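Side-chain contacts in fucolectin-related protein (Streptococcus pneumoniae, PDB 2WMF), which probably cleaves host blood-group carbohydrate antigens as the catalytic module of a family 98 glycoside hydrolase: residues Ile275-Met280 against Met363-Asn368; Val282-Gly287 against Gln425-Ser430. One frame throughout, in Å; residues are numbered along the deposited sequence.

Contact 1. Residues Ile275-Met280 against Met363-Asn368; sequences IAMEMM and MPLYNN
M277 meets L365, and E278 meets P364. The first pair is purely apolar. M277 CE lies 3.7 Å from L365 CD2 and 3.7 Å from L365 CD1, so one methyl sits against both branches of the leucine fork. The bend at chi3 (48°) swings CE off the line of the methionine chain and onto the fork. M277 CB backs this up at 4.0 Å from L365 CD2. In the second pair the proline ring packs on a flat group. P364 CG stands almost squarely over one face of the E278 carboxylate, 3.5 Å from E278 CD. It is nearly equidistant from the oxygens, at 3.7 Å from E278 OE1 and 3.7 Å from E278 OE2. The E278 methylene joins in, with E278 CG 3.7 Å from P364 CG. E278 CG lies beside the backbone N (chi1 -55°), and the chain then runs out extended to reach the proline.

Both carriers on the first side belong to helix 272-283, between the seventh and eighth strands of the (beta/alpha)8 barrel. The partners lie in an irregular loop. Within that loop P364 O sits 4.1 Å above the Y366 ring, over its centre.

E278 OE1 is hydrogen-bonded to N213, and E278 OE2 makes a salt bridge to K246. Y434 touches both M277 and L365 and receives a hydrogen bond from Y366 N, so it helps to place the loop. N281, just after M280 on the same helix, gives P364 O a weak hydrogen bond.

All four touching residues are buried. Across this interface the segments meet by van der Waals packing. The carboxylate takes its polar partners from barrel residues instead, which probably leaves its face to be covered by the nonpolar proline ring.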
# COMPACT_ATOMS: atom_id res chain seq x y z
N ILE A 275 7.65 -1.37 3.55
CA ILE A 275 6.58 -1.80 2.63
C ILE A 275 5.22 -1.88 3.42
O ILE A 275 4.17 -1.35 3.00
CB ILE A 275 6.87 -3.14 1.98
CG1 ILE A 275 8.12 -3.07 1.09
CG2 ILE A 275 5.70 -3.58 1.08
CD1 ILE A 275 8.67 -4.45 0.76
N ALA A 276 5.31 -2.52 4.59
CA ALA A 276 4.15 -2.60 5.52
C ALA A 276 3.67 -1.23 6.01
O ALA A 276 2.44 -1.01 6.15
CB ALA A 276 4.44 -3.54 6.67
N MET A 277 4.60 -0.31 6.26
CA MET A 277 4.19 1.04 6.65
C MET A 277 3.41 1.77 5.52
O MET A 277 2.41 2.47 5.78
CB MET A 277 5.41 1.84 7.08
CG MET A 277 6.02 1.26 8.38
SD MET A 277 7.81 1.57 8.66
CE MET A 277 7.85 3.26 8.31
N GLU A 278 3.84 1.60 4.26
CA GLU A 278 3.06 2.07 3.12
C GLU A 278 1.63 1.43 3.10
O GLU A 278 0.65 2.13 2.84
CB GLU A 278 3.79 1.85 1.78
CG GLU A 278 5.19 2.45 1.68
CD GLU A 278 5.63 2.60 0.25
OE1 GLU A 278 4.80 2.96 -0.60
OE2 GLU A 278 6.82 2.33 -0.05
N MET A 279 1.54 0.13 3.39
CA MET A 279 0.23 -0.51 3.48
C MET A 279 -0.59 0.11 4.63
O MET A 279 -1.80 0.32 4.50
CB MET A 279 0.34 -2.02 3.72
CG MET A 279 1.12 -2.78 2.60
SD MET A 279 1.49 -4.49 3.08
CE MET A 279 -0.13 -5.26 3.09
N MET A 280 0.06 0.39 5.77
CA MET A 280 -0.64 1.05 6.87
C MET A 280 -1.29 2.40 6.50
O MET A 280 -2.36 2.69 6.94
CB MET A 280 0.31 1.27 8.05
CG MET A 280 -0.39 1.76 9.31
SD MET A 280 0.74 2.13 10.67
CE MET A 280 1.16 0.47 11.19
N MET A 363 8.16 10.92 -1.08
CA MET A 363 8.19 9.65 -0.37
C MET A 363 6.92 9.46 0.46
O MET A 363 6.20 10.40 0.74
CB MET A 363 9.42 9.62 0.54
CG MET A 363 10.72 9.60 -0.29
SD MET A 363 10.97 8.00 -1.06
CE MET A 363 11.58 7.04 0.37
N PRO A 364 6.62 8.20 0.77
CA PRO A 364 5.27 7.91 1.24
C PRO A 364 5.02 8.11 2.72
O PRO A 364 3.84 8.19 3.13
CB PRO A 364 5.12 6.40 0.90
CG PRO A 364 6.51 5.87 0.95
CD PRO A 364 7.36 6.98 0.42
N LEU A 365 6.06 8.13 3.56
CA LEU A 365 5.80 8.10 5.00
C LEU A 365 5.25 9.45 5.47
O LEU A 365 5.67 10.50 5.02
CB LEU A 365 7.04 7.70 5.82
CG LEU A 365 7.74 6.40 5.41
CD1 LEU A 365 9.00 6.13 6.28
CD2 LEU A 365 6.73 5.22 5.42
N TYR A 366 4.27 9.39 6.38
CA TYR A 366 3.71 10.61 6.98
C TYR A 366 4.45 10.94 8.31
O TYR A 366 4.81 10.04 9.06
CB TYR A 366 2.23 10.42 7.27
CG TYR A 366 1.42 10.36 6.00
CD1 TYR A 366 1.59 11.34 5.01
CD2 TYR A 366 0.54 9.29 5.73
CE1 TYR A 366 0.85 11.30 3.83
CE2 TYR A 366 -0.21 9.26 4.54
CZ TYR A 366 -0.06 10.27 3.60
OH TYR A 366 -0.80 10.26 2.42
N ASN A 367 4.61 12.22 8.62
CA ASN A 367 5.27 12.56 9.89
C ASN A 367 4.31 12.53 11.08
O ASN A 367 4.69 12.26 12.20
CB ASN A 367 5.84 13.94 9.79
CG ASN A 367 6.84 14.07 8.67
OD1 ASN A 367 8.07 13.83 8.86
ND2 ASN A 367 6.36 14.42 7.50
N ASN A 368 3.05 12.83 10.78
CA ASN A 368 2.03 13.14 11.80
C ASN A 368 0.75 12.39 11.42
O ASN A 368 0.37 12.42 10.24
CB ASN A 368 1.78 14.67 11.75
CG ASN A 368 1.18 15.23 13.00
OD1 ASN A 368 0.64 14.52 13.84
ND2 ASN A 368 1.32 16.57 13.15

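Contact 2. Residues Val282-Gly287 against Gln425-Ser430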
# COMPACT_ATOMS: atom_id res chain seq x y z
N VAL A 282 -2.56 3.14 3.72
CA VAL A 282 -3.76 2.77 2.92
C VAL A 282 -4.85 2.25 3.87
O VAL A 282 -5.99 2.79 3.91
CB VAL A 282 -3.39 1.77 1.81
CG1 VAL A 282 -4.65 1.18 1.18
CG2 VAL A 282 -2.47 2.48 0.74
N TYR A 283 -4.48 1.24 4.64
CA TYR A 283 -5.38 0.60 5.64
C TYR A 283 -6.08 1.64 6.53
O TYR A 283 -7.33 1.67 6.65
CB TYR A 283 -4.57 -0.40 6.47
CG TYR A 283 -5.33 -0.93 7.65
CD1 TYR A 283 -6.12 -2.07 7.52
CD2 TYR A 283 -5.19 -0.37 8.91
CE1 TYR A 283 -6.81 -2.58 8.62
CE2 TYR A 283 -5.88 -0.89 10.02
CZ TYR A 283 -6.69 -2.00 9.86
OH TYR A 283 -7.40 -2.49 10.98
N THR A 284 -5.29 2.50 7.19
CA THR A 284 -5.86 3.47 8.14
C THR A 284 -6.68 4.55 7.46
O THR A 284 -7.42 5.26 8.14
CB THR A 284 -4.78 4.12 9.05
OG1 THR A 284 -3.83 4.83 8.24
CG2 THR A 284 -4.07 3.04 9.91
N GLY A 285 -6.50 4.71 6.14
CA GLY A 285 -7.29 5.62 5.29
C GLY A 285 -8.53 4.99 4.70
O GLY A 285 -9.21 5.60 3.89
N GLY A 286 -8.83 3.77 5.12
CA GLY A 286 -9.97 3.05 4.58
C GLY A 286 -9.77 2.19 3.34
O GLY A 286 -10.72 1.60 2.78
N GLY A 287 -8.54 2.14 2.85
CA GLY A 287 -8.20 1.33 1.70
C GLY A 287 -8.30 -0.16 1.95
O GLY A 287 -8.17 -0.64 3.10
N GLN A 425 -1.23 7.85 14.82
CA GLN A 425 -2.59 8.11 14.37
C GLN A 425 -3.56 7.33 15.26
O GLN A 425 -3.40 6.14 15.43
CB GLN A 425 -2.78 7.70 12.91
CG GLN A 425 -4.14 8.05 12.39
CD GLN A 425 -4.47 7.52 10.98
OE1 GLN A 425 -5.57 7.83 10.45
NE2 GLN A 425 -3.52 6.76 10.35
N ARG A 426 -4.57 8.01 15.80
CA ARG A 426 -5.64 7.34 16.55
C ARG A 426 -6.73 6.89 15.57
O ARG A 426 -7.19 7.68 14.73
CB ARG A 426 -6.17 8.24 17.63
CG ARG A 426 -7.13 7.51 18.56
CD ARG A 426 -6.42 6.60 19.53
NE ARG A 426 -7.42 5.87 20.30
CZ ARG A 426 -7.14 5.12 21.36
NH1 ARG A 426 -5.88 4.89 21.74
NH2 ARG A 426 -8.12 4.50 22.00
N VAL A 427 -7.02 5.60 15.61
CA VAL A 427 -8.00 4.95 14.74
C VAL A 427 -8.93 4.17 15.65
O VAL A 427 -8.58 3.10 16.09
CB VAL A 427 -7.30 4.03 13.73
CG1 VAL A 427 -8.31 3.34 12.81
CG2 VAL A 427 -6.27 4.81 12.89
N GLY A 428 -10.09 4.73 15.96
CA GLY A 428 -11.00 4.08 16.90
C GLY A 428 -10.32 3.84 18.24
O GLY A 428 -9.79 4.78 18.81
N ASN A 429 -10.29 2.58 18.69
CA ASN A 429 -9.68 2.24 19.98
C ASN A 429 -8.24 1.79 19.85
O ASN A 429 -7.73 1.14 20.74
CB ASN A 429 -10.49 1.15 20.73
CG ASN A 429 -10.60 -0.16 19.97
OD1 ASN A 429 -10.75 -0.18 18.76
ND2 ASN A 429 -10.59 -1.26 20.69
N SER A 430 -7.58 2.20 18.77
CA SER A 430 -6.18 1.84 18.55
C SER A 430 -5.28 3.03 18.19
O SER A 430 -5.76 4.06 17.67
CB SER A 430 -6.05 0.83 17.42
OG SER A 430 -6.80 -0.33 17.65
O HOH W 1 -5.83 8.11 7.53
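T284 and Q425 are brought together by two first torsions. T284 OG1 stands between its backbone N and carbonyl carbon (chi1 61°). Q425 CG is opposite its own backbone N (chi1 -176°), and the rest of the chain is stretched out to reach the threonine. T284 lies in the Schellman motif that ends helix 272-283. G287 N bonds V282 O at 2.8 Å and G286 N bonds Y283 O at 3.0 Å, with G286, of positive phi, as the C-prime residue. Q425 and V427 lie on strand 423-427, which forms a beta hairpin with strand 430-434 through a type II' turn from V427 to S430.

The two polar side chains run past each other in opposite directions. Q425 NE2 donates a weak hydrogen bond to T284 OG1, at 2.9 Å and 146°. The same amide nitrogen is close to T284 CB, at 3.2 Å. The hydroxyl is also bonded to M280 O, one helical turn back, which helps fix its rotation. At the other end of the amide, Q425 OE1 is hydrogen-bonded to H372. A water donates a second bond to Q425 OE1, with the water oxygen 2.9 Å away, and reaches T284 O more weakly at 3.3 Å. T284 O is held also by R334. The amide thus has bonds at both ends, and T284 is engaged through its hydroxyl and its carbonyl.

Beside this polar side lies an apolar one. V427 crosses T284 at about a right angle, and T284 CG2 approaches V427 CG2 to 4.1 Å. Y432, on the second hairpin strand, touches both residues. The turn is braced by R426, whose guanidinium lies over the N429-S430 peptide while R426 NE donates to G428 O at 3.0 Å.

In the fold
From the N terminus the chain builds seven barrel strands before reaching helix 272-283, which serves both contacts. Contact 1 starts on the helix and contact 2 at its C-terminal end. The chain then makes the last barrel strand, 289-293, and helix 307-322. It returns at 363-368, in the loop between strands 337-340 and 376-377, to close contact 1. Contact 2 closes later, at 425-430. The two loops therefore cross rather than nest. The centres of the two contacts are about 12 Å apart. Contact 1 ties the barrel helix to that long loop, and contact 2 ties the C-terminal end of the helix to the edge strand of an antiparallel sheet. Together they join the barrel to the C-terminal part.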